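Local coordinates for protein putative Nitroreductase (Anabaena variabilis ATCC 29413, PDB 3EO7) that binds flavin mononucleotide and is probably an FMN-dependent oxidoreductase of the nitroreductase family, at residues 196-201 with 464-469; 377-382 with 442-447; 398-401 with 406-409; 416-421 with 491-496. All coordinates share one frame; numbering follows the deposited sequence. Where two conformers were deposited one is given.

Contact 1 of 4, residues 196-201 with 464-469; sequences IELSAA and GQRLNL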
loop_
_atom_site.group_PDB
_atom_site.type_symbol
_atom_site.label_atom_id
_atom_site.label_comp_id
_atom_site.label_asym_id
_atom_site.label_seq_id
_atom_site.Cartn_x
_atom_site.Cartn_y
_atom_site.Cartn_z
ATOM N N ILE A 196 8.650 0.158 1.597
ATOM C CA ILE A 196 9.392 0.302 2.854
ATOM C C ILE A 196 9.898 -1.049 3.352
ATOM O O ILE A 196 11.074 -1.169 3.720
ATOM C CB ILE A 196 8.586 1.052 3.903
ATOM C CG1 ILE A 196 8.411 2.503 3.479
ATOM C CG2 ILE A 196 9.262 1.003 5.344
ATOM C CD1 ILE A 196 7.434 3.264 4.378
ATOM N N GLU A 197 9.057 -2.079 3.375
ATOM C CA GLU A 197 9.566 -3.368 3.834
ATOM C C GLU A 197 10.662 -3.932 2.922
ATOM O O GLU A 197 11.640 -4.503 3.414
ATOM C CB GLU A 197 8.490 -4.424 4.067
ATOM C CG GLU A 197 7.616 -4.689 2.942
ATOM C CD GLU A 197 7.545 -6.194 2.561
ATOM O OE1 GLU A 197 8.519 -6.953 2.594
ATOM O OE2 GLU A 197 6.509 -6.573 2.075
ATOM N N LEU A 198 10.523 -3.762 1.606
ATOM C CA LEU A 198 11.538 -4.292 0.675
ATOM C C LEU A 198 12.847 -3.485 0.715
ATOM O O LEU A 198 13.941 -4.056 0.739
ATOM C CB LEU A 198 10.968 -4.399 -0.738
ATOM C CG LEU A 198 9.844 -5.444 -0.820
ATOM C CD1 LEU A 198 9.079 -5.350 -2.198
ATOM C CD2 LEU A 198 10.423 -6.886 -0.550
ATOM N N SER A 199 12.703 -2.165 0.741
ATOM C CA SER A 199 13.822 -1.225 0.861
ATOM C C SER A 199 14.587 -1.466 2.174
ATOM O O SER A 199 15.803 -1.381 2.226
ATOM C CB SER A 199 13.273 0.208 0.851
ATOM O OG SER A 199 14.324 1.140 0.723
ATOM N N ALA A 200 13.835 -1.744 3.235
ATOM C CA ALA A 200 14.404 -2.054 4.551
ATOM C C ALA A 200 15.214 -3.334 4.447
ATOM O O ALA A 200 16.369 -3.357 4.892
ATOM C CB ALA A 200 13.298 -2.172 5.575
ATOM N N ALA A 201 14.663 -4.386 3.825
ATOM C CA ALA A 201 15.412 -5.634 3.684
ATOM C C ALA A 201 16.767 -5.387 3.024
ATOM O O ALA A 201 17.803 -5.913 3.473
ATOM C CB ALA A 201 14.606 -6.692 2.891
ATOM N N GLY A 464 -0.359 -5.366 -3.613
ATOM C CA GLY A 464 -0.236 -4.803 -4.948
ATOM C C GLY A 464 1.198 -4.435 -5.300
ATOM O O GLY A 464 1.674 -4.709 -6.389
ATOM N N GLN A 465 1.932 -3.854 -4.357
ATOM C CA GLN A 465 3.278 -3.418 -4.708
ATOM C C GLN A 465 4.181 -4.621 -4.959
ATOM O O GLN A 465 5.040 -4.579 -5.829
ATOM C CB GLN A 465 3.865 -2.493 -3.653
ATOM C CG GLN A 465 5.197 -1.884 -4.051
ATOM C CD GLN A 465 5.139 -0.922 -5.248
ATOM O OE1 GLN A 465 4.085 -0.658 -5.802
ATOM N NE2 GLN A 465 6.305 -0.381 -5.640
ATOM N N ARG A 466 3.989 -5.689 -4.172
ATOM C CA ARG A 466 4.781 -6.887 -4.377
ATOM C C ARG A 466 4.471 -7.459 -5.757
ATOM O O ARG A 466 5.367 -7.879 -6.464
ATOM C CB ARG A 466 4.526 -7.906 -3.274
ATOM C CG ARG A 466 5.004 -7.448 -1.885
ATOM C CD ARG A 466 4.810 -8.533 -0.828
ATOM N NE ARG A 466 5.733 -9.668 -0.971
ATOM C CZ ARG A 466 6.855 -9.832 -0.266
ATOM N NH1 ARG A 466 7.206 -8.932 0.619
ATOM N NH2 ARG A 466 7.632 -10.889 -0.441
ATOM N N LEU A 467 3.200 -7.450 -6.144
ATOM C CA LEU A 467 2.801 -7.939 -7.465
ATOM C C LEU A 467 3.392 -7.067 -8.579
ATOM O O LEU A 467 3.840 -7.587 -9.593
ATOM C CB LEU A 467 1.247 -7.956 -7.620
ATOM C CG LEU A 467 0.427 -9.021 -6.909
ATOM C CD1 LEU A 467 -1.074 -8.655 -6.870
ATOM C CD2 LEU A 467 0.648 -10.374 -7.643
ATOM N N ASN A 468 3.350 -5.740 -8.415
ATOM C CA ASN A 468 3.893 -4.818 -9.400
ATOM C C ASN A 468 5.411 -5.050 -9.608
ATOM O O ASN A 468 5.880 -5.139 -10.728
ATOM C CB ASN A 468 3.638 -3.335 -9.041
ATOM C CG ASN A 468 2.254 -2.840 -9.464
ATOM O OD1 ASN A 468 2.150 -1.970 -10.339
ATOM N ND2 ASN A 468 1.198 -3.380 -8.860
ATOM N N LEU A 469 6.146 -5.152 -8.509
ATOM C CA LEU A 469 7.599 -5.357 -8.556
ATOM C C LEU A 469 7.926 -6.707 -9.188
ATOM O O LEU A 469 8.792 -6.791 -10.084
ATOM C CB LEU A 469 8.195 -5.203 -7.164
ATOM C CG LEU A 469 8.211 -3.765 -6.611
ATOM C CD1 LEU A 469 8.640 -3.753 -5.119
ATOM C CD2 LEU A 469 9.085 -2.846 -7.479
#

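Contact 2 of 4, residues 377-382 with 442-447; sequences LNLIET and KSAIAQ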
loop_
_atom_site.group_PDB
_atom_site.type_symbol
_atom_site.label_atom_id
_atom_site.label_comp_id
_atom_site.label_asym_id
_atom_site.label_seq_id
_atom_site.Cartn_x
_atom_site.Cartn_y
_atom_site.Cartn_z
ATOM N N LEU A 377 -3.958 -9.647 7.025
ATOM C CA LEU A 377 -4.244 -10.354 5.761
ATOM C C LEU A 377 -5.344 -11.376 5.846
ATOM O O LEU A 377 -5.945 -11.752 4.823
ATOM C CB LEU A 377 -2.986 -10.969 5.192
ATOM C CG LEU A 377 -2.012 -10.023 4.516
ATOM C CD1 LEU A 377 -0.932 -10.844 3.831
ATOM C CD2 LEU A 377 -2.735 -9.132 3.506
ATOM N N ASN A 378 -5.672 -11.808 7.064
ATOM C CA ASN A 378 -6.778 -12.725 7.208
ATOM C C ASN A 378 -8.113 -12.141 6.747
ATOM O O ASN A 378 -9.053 -12.883 6.545
ATOM C CB ASN A 378 -6.907 -13.208 8.627
ATOM C CG ASN A 378 -5.736 -14.070 9.045
ATOM O OD1 ASN A 378 -5.280 -14.944 8.288
ATOM N ND2 ASN A 378 -5.240 -13.830 10.252
ATOM N N LEU A 379 -8.180 -10.815 6.578
ATOM C CA LEU A 379 -9.391 -10.146 6.180
ATOM C C LEU A 379 -9.529 -9.987 4.650
ATOM O O LEU A 379 -10.549 -9.502 4.178
ATOM C CB LEU A 379 -9.449 -8.769 6.829
ATOM C CG LEU A 379 -9.310 -8.720 8.357
ATOM C CD1 LEU A 379 -9.386 -7.276 8.848
ATOM C CD2 LEU A 379 -10.388 -9.586 9.011
ATOM N N ILE A 380 -8.479 -10.337 3.916
ATOM C CA ILE A 380 -8.447 -10.106 2.480
ATOM C C ILE A 380 -8.450 -11.432 1.715
ATOM O O ILE A 380 -7.718 -12.368 2.057
ATOM C CB ILE A 380 -7.205 -9.284 2.113
ATOM C CG1 ILE A 380 -7.385 -7.834 2.630
ATOM C CG2 ILE A 380 -6.947 -9.282 0.581
ATOM C CD1 ILE A 380 -6.174 -7.131 2.652
ATOM N N GLU A 381 -9.325 -11.518 0.730
ATOM C CA GLU A 381 -9.384 -12.665 -0.147
ATOM C C GLU A 381 -8.908 -12.240 -1.537
ATOM O O GLU A 381 -8.962 -11.059 -1.914
ATOM C CB GLU A 381 -10.793 -13.216 -0.179
ATOM C CG GLU A 381 -11.298 -13.745 1.166
ATOM C CD GLU A 381 -10.448 -14.842 1.733
ATOM O OE1 GLU A 381 -9.947 -15.694 0.957
ATOM O OE2 GLU A 381 -10.279 -14.879 2.972
ATOM N N THR A 382 -8.465 -13.236 -2.313
ATOM C CA THR A 382 -7.921 -12.990 -3.625
ATOM C C THR A 382 -8.652 -13.844 -4.658
ATOM O O THR A 382 -8.781 -15.058 -4.480
ATOM C CB THR A 382 -6.406 -13.290 -3.662
ATOM O OG1 THR A 382 -5.725 -12.482 -2.679
ATOM C CG2 THR A 382 -5.850 -13.081 -5.114
ATOM N N LYS A 442 -18.377 -6.328 6.739
ATOM C CA LYS A 442 -19.088 -6.489 8.013
ATOM C C LYS A 442 -18.228 -7.278 8.997
ATOM O O LYS A 442 -18.085 -6.890 10.174
ATOM C CB LYS A 442 -20.425 -7.177 7.793
ATOM C CG LYS A 442 -21.279 -7.278 9.023
ATOM C CD LYS A 442 -22.514 -8.167 8.734
ATOM N N SER A 443 -17.654 -8.372 8.522
ATOM C CA SER A 443 -16.811 -9.202 9.349
ATOM C C SER A 443 -15.554 -8.452 9.788
ATOM O O SER A 443 -15.166 -8.508 10.957
ATOM C CB SER A 443 -16.420 -10.481 8.609
ATOM O OG SER A 443 -15.602 -11.244 9.464
ATOM N N ALA A 444 -14.931 -7.727 8.855
ATOM C CA ALA A 444 -13.735 -6.947 9.160
ATOM C C ALA A 444 -14.022 -5.897 10.245
ATOM O O ALA A 444 -13.217 -5.673 11.156
ATOM C CB ALA A 444 -13.228 -6.251 7.850
ATOM N N ILE A 445 -15.155 -5.213 10.111
ATOM C CA ILE A 445 -15.568 -4.160 11.073
ATOM C C ILE A 445 -15.830 -4.781 12.439
ATOM O O ILE A 445 -15.475 -4.209 13.477
ATOM C CB ILE A 445 -16.791 -3.375 10.557
ATOM C CG1 ILE A 445 -16.382 -2.553 9.328
ATOM C CG2 ILE A 445 -17.352 -2.457 11.661
ATOM C CD1 ILE A 445 -17.571 -2.089 8.486
ATOM N N ALA A 446 -16.369 -5.998 12.429
ATOM C CA ALA A 446 -16.652 -6.708 13.680
ATOM C C ALA A 446 -15.375 -6.930 14.473
ATOM O O ALA A 446 -15.395 -6.938 15.712
ATOM C CB ALA A 446 -17.377 -8.062 13.412
ATOM N N GLN A 447 -14.263 -7.057 13.769
ATOM C CA GLN A 447 -12.988 -7.270 14.414
ATOM C C GLN A 447 -12.199 -6.011 14.768
ATOM O O GLN A 447 -11.630 -5.936 15.848
ATOM C CB GLN A 447 -12.137 -8.188 13.550
ATOM C CG GLN A 447 -12.760 -9.577 13.415
ATOM C CD GLN A 447 -12.063 -10.364 12.355
ATOM O OE1 GLN A 447 -10.860 -10.653 12.471
ATOM N NE2 GLN A 447 -12.800 -10.691 11.277
#

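Contact 3 of 4, residues 398-401 with 406-409; sequences YYAP and LRQI. With PGR (R-1,2-propanediol), chain S.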
loop_
_atom_site.group_PDB
_atom_site.type_symbol
_atom_site.label_atom_id
_atom_site.label_comp_id
_atom_site.label_asym_id
_atom_site.label_seq_id
_atom_site.Cartn_x
_atom_site.Cartn_y
_atom_site.Cartn_z
ATOM N N TYR A 398 -10.644 -18.657 -7.434
ATOM C CA TYR A 398 -10.295 -18.239 -6.082
ATOM C C TYR A 398 -8.842 -18.643 -5.863
ATOM O O TYR A 398 -8.431 -19.743 -6.239
ATOM C CB TYR A 398 -11.148 -18.988 -5.072
ATOM C CG TYR A 398 -10.759 -18.775 -3.636
ATOM C CD1 TYR A 398 -10.853 -17.524 -3.041
ATOM C CD2 TYR A 398 -10.378 -19.859 -2.852
ATOM C CE1 TYR A 398 -10.535 -17.333 -1.690
ATOM C CE2 TYR A 398 -10.094 -19.693 -1.493
ATOM C CZ TYR A 398 -10.184 -18.433 -0.926
ATOM O OH TYR A 398 -9.923 -18.288 0.409
ATOM N N TYR A 399 -8.029 -17.755 -5.296
ATOM C CA TYR A 399 -6.675 -18.118 -4.968
ATOM C C TYR A 399 -6.614 -18.370 -3.447
ATOM O O TYR A 399 -6.992 -17.503 -2.646
ATOM C CB TYR A 399 -5.673 -17.043 -5.377
ATOM C CG TYR A 399 -4.254 -17.327 -4.874
ATOM C CD1 TYR A 399 -3.582 -18.502 -5.234
ATOM C CD2 TYR A 399 -3.581 -16.409 -4.059
ATOM C CE1 TYR A 399 -2.278 -18.767 -4.771
ATOM C CE2 TYR A 399 -2.308 -16.665 -3.604
ATOM C CZ TYR A 399 -1.653 -17.849 -3.946
ATOM O OH TYR A 399 -0.370 -18.094 -3.496
ATOM N N ALA A 400 -6.211 -19.591 -3.096
ATOM C CA ALA A 400 -6.079 -20.087 -1.723
ATOM C C ALA A 400 -4.575 -20.064 -1.381
ATOM O O ALA A 400 -3.837 -20.977 -1.716
ATOM C CB ALA A 400 -6.632 -21.544 -1.631
ATOM N N PRO A 401 -4.104 -18.986 -0.752
ATOM C CA PRO A 401 -2.647 -18.910 -0.538
ATOM C C PRO A 401 -2.064 -19.897 0.460
ATOM O O PRO A 401 -0.898 -20.253 0.341
ATOM C CB PRO A 401 -2.438 -17.475 -0.084
ATOM C CG PRO A 401 -3.749 -17.047 0.468
ATOM C CD PRO A 401 -4.796 -17.759 -0.344
ATOM N N LEU A 406 -5.345 -22.599 -7.013
ATOM C CA LEU A 406 -6.377 -21.856 -7.705
ATOM C C LEU A 406 -7.571 -22.821 -7.738
ATOM O O LEU A 406 -7.408 -24.013 -7.990
ATOM C CB LEU A 406 -6.002 -21.493 -9.130
ATOM C CG LEU A 406 -4.873 -20.475 -9.283
ATOM C CD1 LEU A 406 -4.353 -20.389 -10.732
ATOM C CD2 LEU A 406 -5.345 -19.119 -8.758
ATOM N N ARG A 407 -8.751 -22.312 -7.412
ATOM C CA ARG A 407 -9.983 -23.126 -7.441
ATOM C C ARG A 407 -10.910 -22.444 -8.450
ATOM O O ARG A 407 -11.240 -21.275 -8.269
ATOM C CB ARG A 407 -10.571 -23.211 -6.042
ATOM C CG ARG A 407 -9.544 -23.797 -5.069
ATOM C CD ARG A 407 -9.981 -23.883 -3.650
ATOM N NE ARG A 407 -8.918 -24.473 -2.833
ATOM C CZ ARG A 407 -8.816 -24.376 -1.509
ATOM N NH1 ARG A 407 -9.675 -23.656 -0.813
ATOM N NH2 ARG A 407 -7.814 -24.981 -0.881
ATOM N N GLN A 408 -11.231 -23.137 -9.547
ATOM C CA GLN A 408 -12.038 -22.545 -10.645
ATOM C C GLN A 408 -13.491 -22.416 -10.225
ATOM O O GLN A 408 -14.134 -23.403 -9.879
ATOM C CB GLN A 408 -11.956 -23.387 -11.908
ATOM C CG GLN A 408 -12.524 -22.728 -13.152
ATOM C CD GLN A 408 -12.476 -23.645 -14.328
ATOM O OE1 GLN A 408 -13.333 -24.526 -14.477
ATOM N NE2 GLN A 408 -11.485 -23.445 -15.200
ATOM N N ILE A 409 -13.978 -21.189 -10.238
ATOM C CA ILE A 409 -15.361 -20.902 -9.859
ATOM C C ILE A 409 -16.224 -20.495 -11.054
ATOM O O ILE A 409 -17.427 -20.552 -10.953
ATOM C CB ILE A 409 -15.470 -19.963 -8.675
ATOM C CG1 ILE A 409 -14.963 -18.561 -8.997
ATOM C CG2 ILE A 409 -14.786 -20.612 -7.417
ATOM C CD1 ILE A 409 -15.151 -17.568 -7.793
HETATM C C1 PGR S . -15.909 -26.088 -11.285
HETATM C C2 PGR S . -16.423 -25.410 -12.564
HETATM C C3 PGR S . -16.558 -23.897 -12.345
HETATM O O1 PGR S . -14.543 -25.788 -11.002
HETATM O O2 PGR S . -15.664 -25.709 -13.747
#

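Contact 4 of 4, residues 416-421 with 491-496; sequences RELHFL and EVLGIP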
loop_
_atom_site.group_PDB
_atom_site.type_symbol
_atom_site.label_atom_id
_atom_site.label_comp_id
_atom_site.label_asym_id
_atom_site.label_seq_id
_atom_site.Cartn_x
_atom_site.Cartn_y
_atom_site.Cartn_z
ATOM N N ARG A 416 -14.351 -8.843 -22.306
ATOM C CA ARG A 416 -15.347 -7.775 -22.533
ATOM C C ARG A 416 -15.877 -7.225 -21.227
ATOM O O ARG A 416 -16.002 -6.015 -21.033
ATOM C CB ARG A 416 -16.500 -8.320 -23.384
ATOM C CG ARG A 416 -17.508 -7.297 -23.815
ATOM C CD ARG A 416 -18.692 -7.949 -24.576
ATOM N NE ARG A 416 -19.297 -9.020 -23.765
ATOM C CZ ARG A 416 -20.156 -8.851 -22.751
ATOM N NH1 ARG A 416 -20.558 -7.641 -22.373
ATOM N NH2 ARG A 416 -20.609 -9.919 -22.100
ATOM N N GLU A 417 -16.156 -8.147 -20.317
ATOM C CA GLU A 417 -16.640 -7.818 -19.007
ATOM C C GLU A 417 -15.647 -6.997 -18.211
ATOM O O GLU A 417 -16.011 -5.985 -17.634
ATOM C CB GLU A 417 -16.964 -9.089 -18.228
ATOM C CG GLU A 417 -18.167 -9.863 -18.756
ATOM C CD GLU A 417 -17.962 -10.759 -19.994
ATOM O OE1 GLU A 417 -16.883 -10.882 -20.644
ATOM O OE2 GLU A 417 -18.996 -11.360 -20.338
ATOM N N LEU A 418 -14.390 -7.428 -18.206
ATOM C CA LEU A 418 -13.335 -6.755 -17.434
ATOM C C LEU A 418 -13.089 -5.351 -17.989
ATOM O O LEU A 418 -12.839 -4.407 -17.258
ATOM C CB LEU A 418 -12.068 -7.590 -17.451
ATOM C CG LEU A 418 -12.084 -8.902 -16.629
ATOM C CD1 LEU A 418 -10.946 -9.799 -17.110
ATOM C CD2 LEU A 418 -12.054 -8.592 -15.104
ATOM N N HIS A 419 -13.206 -5.216 -19.298
ATOM C CA HIS A 419 -13.087 -3.936 -19.957
ATOM C C HIS A 419 -14.114 -2.971 -19.338
ATOM O O HIS A 419 -13.757 -1.861 -18.931
ATOM C CB HIS A 419 -13.322 -4.158 -21.451
ATOM C CG HIS A 419 -13.075 -2.966 -22.301
ATOM N ND1 HIS A 419 -13.492 -2.914 -23.617
ATOM C CD2 HIS A 419 -12.447 -1.800 -22.055
ATOM C CE1 HIS A 419 -13.139 -1.752 -24.136
ATOM N NE2 HIS A 419 -12.508 -1.054 -23.210
ATOM N N PHE A 420 -15.366 -3.416 -19.249
ATOM C CA PHE A 420 -16.445 -2.638 -18.643
ATOM C C PHE A 420 -16.220 -2.389 -17.160
ATOM O O PHE A 420 -16.283 -1.247 -16.695
ATOM C CB PHE A 420 -17.773 -3.356 -18.868
ATOM C CG PHE A 420 -18.956 -2.765 -18.115
ATOM C CD1 PHE A 420 -19.599 -1.636 -18.570
ATOM C CD2 PHE A 420 -19.457 -3.416 -16.991
ATOM C CE1 PHE A 420 -20.686 -1.136 -17.882
ATOM C CE2 PHE A 420 -20.548 -2.928 -16.318
ATOM C CZ PHE A 420 -21.154 -1.795 -16.763
ATOM N N LEU A 421 -15.937 -3.469 -16.423
ATOM C CA LEU A 421 -15.761 -3.385 -14.987
ATOM C C LEU A 421 -14.674 -2.387 -14.553
ATOM O O LEU A 421 -14.836 -1.732 -13.521
ATOM C CB LEU A 421 -15.497 -4.759 -14.346
ATOM C CG LEU A 421 -16.668 -5.766 -14.421
ATOM C CD1 LEU A 421 -16.170 -7.132 -13.968
ATOM C CD2 LEU A 421 -17.900 -5.302 -13.618
ATOM N N GLU A 491 -21.140 -10.247 -9.566
ATOM C CA GLU A 491 -22.152 -10.759 -10.478
ATOM C C GLU A 491 -21.526 -11.476 -11.682
ATOM O O GLU A 491 -21.896 -12.584 -12.033
ATOM C CB GLU A 491 -23.015 -9.568 -10.956
ATOM C CG GLU A 491 -23.846 -8.850 -9.836
ATOM C CD GLU A 491 -24.649 -7.614 -10.317
ATOM O OE1 GLU A 491 -24.534 -7.219 -11.494
ATOM O OE2 GLU A 491 -25.382 -7.009 -9.491
ATOM N N VAL A 492 -20.559 -10.811 -12.298
ATOM C CA VAL A 492 -19.832 -11.318 -13.471
ATOM C C VAL A 492 -18.877 -12.486 -13.135
ATOM O O VAL A 492 -18.902 -13.556 -13.737
ATOM C CB VAL A 492 -19.009 -10.158 -14.093
ATOM C CG1 VAL A 492 -18.034 -10.670 -15.154
ATOM C CG2 VAL A 492 -19.937 -9.094 -14.656
ATOM N N LEU A 493 -18.041 -12.283 -12.137
ATOM C CA LEU A 493 -16.961 -13.208 -11.831
ATOM C C LEU A 493 -17.292 -14.345 -10.879
ATOM O O LEU A 493 -16.515 -15.258 -10.711
ATOM C CB LEU A 493 -15.761 -12.374 -11.325
ATOM C CG LEU A 493 -15.154 -11.400 -12.357
ATOM C CD1 LEU A 493 -13.933 -10.700 -11.745
ATOM C CD2 LEU A 493 -14.720 -12.098 -13.705
ATOM N N GLY A 494 -18.435 -14.280 -10.216
ATOM C CA GLY A 494 -18.809 -15.319 -9.248
ATOM C C GLY A 494 -18.195 -15.129 -7.873
ATOM O O GLY A 494 -18.114 -16.053 -7.038
ATOM N N ILE A 495 -17.721 -13.933 -7.609
ATOM C CA ILE A 495 -17.173 -13.655 -6.292
ATOM C C ILE A 495 -18.329 -13.614 -5.299
ATOM O O ILE A 495 -19.348 -12.950 -5.563
ATOM C CB ILE A 495 -16.394 -12.308 -6.287
ATOM C CG1 ILE A 495 -15.231 -12.342 -7.289
ATOM C CG2 ILE A 495 -15.904 -11.995 -4.866
ATOM C CD1 ILE A 495 -14.396 -11.036 -7.336
ATOM N N PRO A 496 -18.227 -14.365 -4.183
ATOM C CA PRO A 496 -19.279 -14.396 -3.174
ATOM C C PRO A 496 -19.780 -12.993 -2.833
ATOM O O PRO A 496 -18.986 -12.050 -2.671
ATOM C CB PRO A 496 -18.610 -15.095 -1.987
ATOM C CG PRO A 496 -17.597 -16.031 -2.644
ATOM C CD PRO A 496 -17.101 -15.259 -3.840
#

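Contact 1 of 4, residues 196-201 with 464-469
A buried salt bridge joins E197 of helix 181-202 to R466 of helix 452-473: NH1 of R466 donates to OE2 of E197 at 2.9 Å. The bond is bent, 138° at the hydrogen, although OE2 receives it on its syn lone pair and lies almost in the guanidinium plane. The carboxylate meets the edge of the guanidinium with the two planes 23° apart, and OE1 is close behind, 3.1 Å from the same NH1. A bend at chi3 (71°) brings the end of R466 across to the acid. E197 OE2 also bonds to H462 NE2, one turn before R466 on helix 452-473, while R466 NH2 reaches F356 O and its guanidinium makes a cation-pi contact with the F356 ring.

The apolar part is a meeting of leucine tips. L198 CD1 presses on L469 CD1 at 3.4 Å, tighter than usual for two methyls, and L198 CD2 lies 4.0 Å from R466 NH1. The axes of the two short helical segments pass 11.4 Å apart at their closest, so side chains alone span the gap.

With alanine at E197, the R466 charge and H462 would probably lose the acceptor they share inside the protein. Helices from the two nitroreductase-family regions are thus held by a charge pair whose acid is shared, beside a tight leucine contact close to the FMN-binding R334.

Contact 2 of 4, residues 377-382 with 442-447
Apolar packing of one leucine against a helix makes this contact: L379, in the 3-10 turn 377-379 just ahead of strand 381-390, rests on A444 and Q447 of helix 441-448. No hydrogen bond crosses between the segments. The backbones come closest at L379 and A444, whose CA atoms are 6.2 Å apart, a spacing that the small alanine permits.

The two branches of L379 divide the work. CD1 meets the methyl of A444, 4.1 Å from its CB, while CD2 lies against the amide end of Q447, 3.5 Å from NE2 and 3.7 Å from OE1. L379 CG is anti to its own carbonyl carbon (chi1 -55°), which spreads the two methyls toward these neighbours one helical turn apart. The leucine and glutamine side chains pass alongside one another, heading opposite ways.

In the fold, the turn feeds an inner strand of the mixed sheet in the 331-509 nitroreductase-family region, with strands 395-400 and 433-439 as neighbours of 381-390. Helix 441-448 follows strand 433-439 directly, and L379 O bonds to S439 OG at the end of that strand. V452 and L456 of helix 452-473 also touch L379, so the leucine touches two successive helices.

Q447 is partly steadied by its own helix. NE2 donates to S443 O at 3.2 Å, approaching from well above the carbonyl plane with 141° at the hydrogen. That bond limits the turning of the amide, whose carbon CD stays 3.8 Å from L379 CD2.

Contact 3 of 4, residues 398-401 with 406-409
Y398 N donates to R407 O at 2.8 Å, and R407 N returns an equally short bond to Y398 O. The return bond is the straighter, 160° at the hydrogen. Together they make Y398 and R407 an antiparallel hydrogen-bonded pair. Y399 and L406 form the adjoining non-hydrogen-bonded pair, where L406 CA approaches Y398 O in a CA-H...O contact.

On the face carrying Y398 and R407, the two side chains run side by side in the same direction. R407 is extended from CG to NE, which carries its guanidinium out over A400: CB of A400 sits over the centre of one guanidinium face, 3.6 Å from CZ. NH1 lies 4.0 Å from CE2 of Y398, near the plane of a ring turned 45° from the guanidinium. R407 NH2 pairs with E405, and Y398 OH bonds to E381 on the adjoining strand.

A leucine at R407 is likely to leave E405 without its basic mate and uncover the methyl of A400, although the backbone pairing could persist. On the other face L406 CD2 packs obliquely on Y399, 4.0 Å from CB, and P401 N lies over the centre of the Y399 ring.

An R-1,2-propanediol, probably from the crystallisation liquor, bonds through O1 to Q408 O and through O2 to Q408 OE1. The whole is a beta hairpin of strands 395-400 and 405-411, built into the mixed sheet of this nitroreductase-family region.

Contact 4 of 4, residues 416-421 with 491-496
V492, near the C-terminal end of helix 486-493, packs on E417 and L421, two residues one turn apart on helix 415-421. This is contact between carbon atoms, with no hydrogen bond across the segments. V492 CG1 lies 3.6 Å from CB of E417 and 3.7 Å from its CG, so the valine meets the aliphatic base of the acid and not its charge. Its CG1 is anti to the backbone N (chi1 170°), which turns that methyl toward the other helix. L421 comes from the next turn, tip to tip with the valine, its CD1 4.2 Å from V492 CB. Deeper in, L418 CD2 and L493 CD1 stand 4.4 Å apart, a looser pair at the ends of side chains that start off obliquely to the interface.

The charged interactions belong to one helix and its approach. In the conformer given, E417 is bent at chi2 (79°), turning its carboxylate away from V492, and OE2 makes a salt bridge to R416 NH2 at 2.8 Å and a second to K412 NZ.

Helix 486-493 gives way at G494, whose positive phi (83°) would jam a side chain against the preceding carbonyl oxygen. The chain then leads on to strand 500-508. F414, just before helix 415-421, also touches V492 and L493. L418 and L493 both reach F436 of strand 433-439, while L418 continues onto A385 and C387 of strand 381-390; the helix pair thus lies against two neighbouring strands of the mixed sheet.

In the fold
Contacts 2, 3 and 4 belong to the second nitroreductase-family region, whereas contact 1 ties that region to the first, across 262 intervening residues. Strand 381-390 leads from contact 2 into strand 395-400 of contact 3, where T382 O meets Y399 N, though the centres are about 18 Å apart. Strand 405-411 runs on to helix 415-421 of contact 4, about 16 Å away between centres, and I409 touches G494, just past helix 486-493. Along the chain contact 4 alternates with contacts 1 and 2, while contact 3 closes before contact 4 opens. The side chains of L469 in contact 1 and L421 in contact 4 are about 10 and 11 Å from FMN.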